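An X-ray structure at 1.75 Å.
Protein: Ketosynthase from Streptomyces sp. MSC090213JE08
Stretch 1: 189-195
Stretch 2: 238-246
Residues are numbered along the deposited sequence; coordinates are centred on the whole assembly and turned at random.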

# COMPACT_ATOMS: atom_id res chain seq x y z
N VAL A 189 -19.20 1.65 4.11
CA VAL A 189 -19.38 1.48 2.71
C VAL A 189 -20.00 0.11 2.51
O VAL A 189 -19.84 -0.74 3.36
N ASP A 190 -20.69 -0.06 1.38
CA ASP A 190 -21.37 -1.28 1.05
C ASP A 190 -20.65 -1.96 -0.10
O ASP A 190 -21.02 -3.06 -0.52
N ILE A 191 -19.62 -1.31 -0.63
CA ILE A 191 -18.94 -1.83 -1.79
C ILE A 191 -17.46 -1.46 -1.74
O ILE A 191 -17.07 -0.38 -1.31
N ALA A 192 -16.65 -2.41 -2.19
CA ALA A 192 -15.19 -2.27 -2.25
C ALA A 192 -14.68 -3.01 -3.50
O ALA A 192 -15.07 -4.15 -3.76
N LEU A 193 -13.90 -2.31 -4.32
CA LEU A 193 -13.15 -2.89 -5.41
C LEU A 193 -11.73 -3.09 -4.92
O LEU A 193 -11.00 -2.13 -4.70
N CYS A 194 -11.35 -4.35 -4.75
CA CYS A 194 -10.14 -4.69 -4.11
C CYS A 194 -9.33 -5.63 -4.98
O CYS A 194 -9.86 -6.53 -5.57
N GLY A 195 -8.02 -5.46 -4.99
CA GLY A 195 -7.18 -6.45 -5.59
C GLY A 195 -5.74 -6.02 -5.61
O GLY A 195 -5.19 -5.49 -4.65
N LEU A 238 -11.49 -7.73 -7.29
CA LEU A 238 -12.62 -8.37 -6.73
C LEU A 238 -13.63 -7.30 -6.32
O LEU A 238 -13.26 -6.29 -5.72
N VAL A 239 -14.90 -7.52 -6.68
CA VAL A 239 -15.98 -6.71 -6.11
C VAL A 239 -16.45 -7.38 -4.82
O VAL A 239 -16.96 -8.53 -4.85
N LEU A 240 -16.28 -6.65 -3.71
CA LEU A 240 -16.79 -7.01 -2.43
C LEU A 240 -18.03 -6.16 -2.18
O LEU A 240 -18.02 -4.96 -2.48
N GLU A 241 -19.03 -6.75 -1.54
CA GLU A 241 -20.30 -6.08 -1.28
C GLU A 241 -20.90 -6.61 0.00
O GLU A 241 -20.72 -7.78 0.31
N SER A 242 -21.59 -5.74 0.75
CA SER A 242 -22.32 -6.24 1.92
C SER A 242 -23.31 -7.28 1.40
O SER A 242 -23.82 -7.13 0.30
N LEU A 243 -23.52 -8.37 2.16
CA LEU A 243 -24.57 -9.33 1.77
C LEU A 243 -25.89 -8.59 1.51
O LEU A 243 -26.55 -8.85 0.52
N GLU A 244 -26.26 -7.66 2.41
CA GLU A 244 -27.47 -6.86 2.28
C GLU A 244 -27.58 -6.27 0.88
O GLU A 244 -28.61 -6.36 0.25
N SER A 245 -26.50 -5.60 0.45
CA SER A 245 -26.46 -4.84 -0.79
C SER A 245 -26.48 -5.77 -2.01
O SER A 245 -27.01 -5.44 -3.04
N ALA A 246 -25.81 -6.92 -1.90
CA ALA A 246 -25.78 -7.92 -2.97
C ALA A 246 -27.18 -8.53 -3.16
O ALA A 246 -27.73 -8.50 -4.27

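What sets the pattern of side chains between the two stretches? Strands 191-195 and 238-242 run antiparallel, and residues paired across them send their side chains to the same face of the sheet. Ala 192 and Leu 240 are a hydrogen-bonded pair: Leu 240 N gives to Ala 192 O at 2.8 Å, and Ala 192 N gives to Leu 240 O at 2.9 Å. Cys 194 and Leu 238 repeat this, and side chains of all four share one face.

Why does Asp 190 have the most surface covered by the other stretch? It lies just before its strand, where its backbone and side chain both meet Ser 242. Ser 242 N donates to Asp 190 O at 3.0 Å, extending the ladder. The m rotamer of Asp 190 (chi1 -83°) places OD2 3.2 Å from Ser 242 OG, which donates to it. Ser 242 adopts p and points toward the first stretch; its OG also accepts from Ser 245 N at 3.0 Å, capping the helix that follows. One hydroxyl thus links the helix start to the aspartate.

How do Cys 194 and Leu 240 fill their face? Both are m at chi1, with chi2 of Leu 240 near p. Cys 194 SG comes within 4.1 Å of Leu 240 CD1, a diagonal apolar contact, while Leu 240 CB rests 4.1 Å from Ala 192 CB.

What packs on the other face? Val 239, in the t rotamer, touches two neighbours: its CG2 is 3.8 Å from Leu 193 CD2, and its CG1 is 4.1 Å from Ile 191 CD1. Leu 193 is m,t and Ile 191 t,t. Beside them, Ile 191 CG1 meets Glu 241 CG at 4.1 Å, so the glutamate contributes its aliphatic stem here, while its OE2 accepts from Ser 245 OG at 3.1 Å.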

# COMPACT_ATOMS: atom_id res chain seq x y z
CB VAL A 189 -18.06 1.58 1.92
CG1 VAL A 189 -17.43 2.97 2.07
CG2 VAL A 189 -17.09 0.48 2.30
CB ASP A 190 -22.84 -1.01 0.73
CG ASP A 190 -23.70 -0.93 1.98
OD1 ASP A 190 -23.27 -0.25 2.94
OD2 ASP A 190 -24.78 -1.55 2.00
CB ILE A 191 -19.58 -1.34 -3.10
CG1 ILE A 191 -19.01 -2.08 -4.30
CG2 ILE A 191 -19.42 0.15 -3.25
CD1 ILE A 191 -19.82 -1.89 -5.55
CB ALA A 192 -14.62 -2.85 -1.00
CB LEU A 193 -13.17 -1.97 -6.63
CG LEU A 193 -14.55 -1.43 -7.02
CD1 LEU A 193 -14.48 -0.61 -8.30
CD2 LEU A 193 -15.52 -2.58 -7.15
CB CYS A 194 -10.43 -5.42 -2.82
SG CYS A 194 -11.52 -4.45 -1.76
CB LEU A 238 -12.20 -9.19 -5.51
CG LEU A 238 -11.26 -10.36 -5.80
CD1 LEU A 238 -9.82 -9.88 -5.84
CD2 LEU A 238 -11.42 -11.45 -4.77
CB VAL A 239 -17.14 -6.51 -7.11
CG1 VAL A 239 -18.20 -5.59 -6.50
CG2 VAL A 239 -16.65 -5.96 -8.44
CB LEU A 240 -15.78 -6.73 -1.32
CG LEU A 240 -14.70 -7.79 -1.11
CD1 LEU A 240 -13.75 -7.82 -2.30
CD2 LEU A 240 -13.93 -7.50 0.17
CB GLU A 241 -21.30 -6.36 -2.40
CG GLU A 241 -21.19 -5.44 -3.58
CD GLU A 241 -22.34 -5.61 -4.58
OE1 GLU A 241 -22.11 -6.27 -5.62
OE2 GLU A 241 -23.45 -5.07 -4.32
CB SER A 242 -23.01 -5.16 2.67
OG SER A 242 -24.08 -4.63 1.92
CB LEU A 243 -24.74 -10.39 2.86
CG LEU A 243 -25.83 -11.42 2.57
CD1 LEU A 243 -25.53 -12.14 1.25
CD2 LEU A 243 -25.96 -12.42 3.71
CB GLU A 244 -27.44 -5.66 3.22
CG GLU A 244 -27.94 -5.91 4.62
CD GLU A 244 -27.65 -4.72 5.52
OE1 GLU A 244 -28.57 -3.88 5.70
OE2 GLU A 244 -26.50 -4.61 6.01
CB SER A 245 -25.22 -3.98 -0.82
OG SER A 245 -25.01 -3.51 -2.14
CB ALA A 246 -24.76 -8.97 -2.63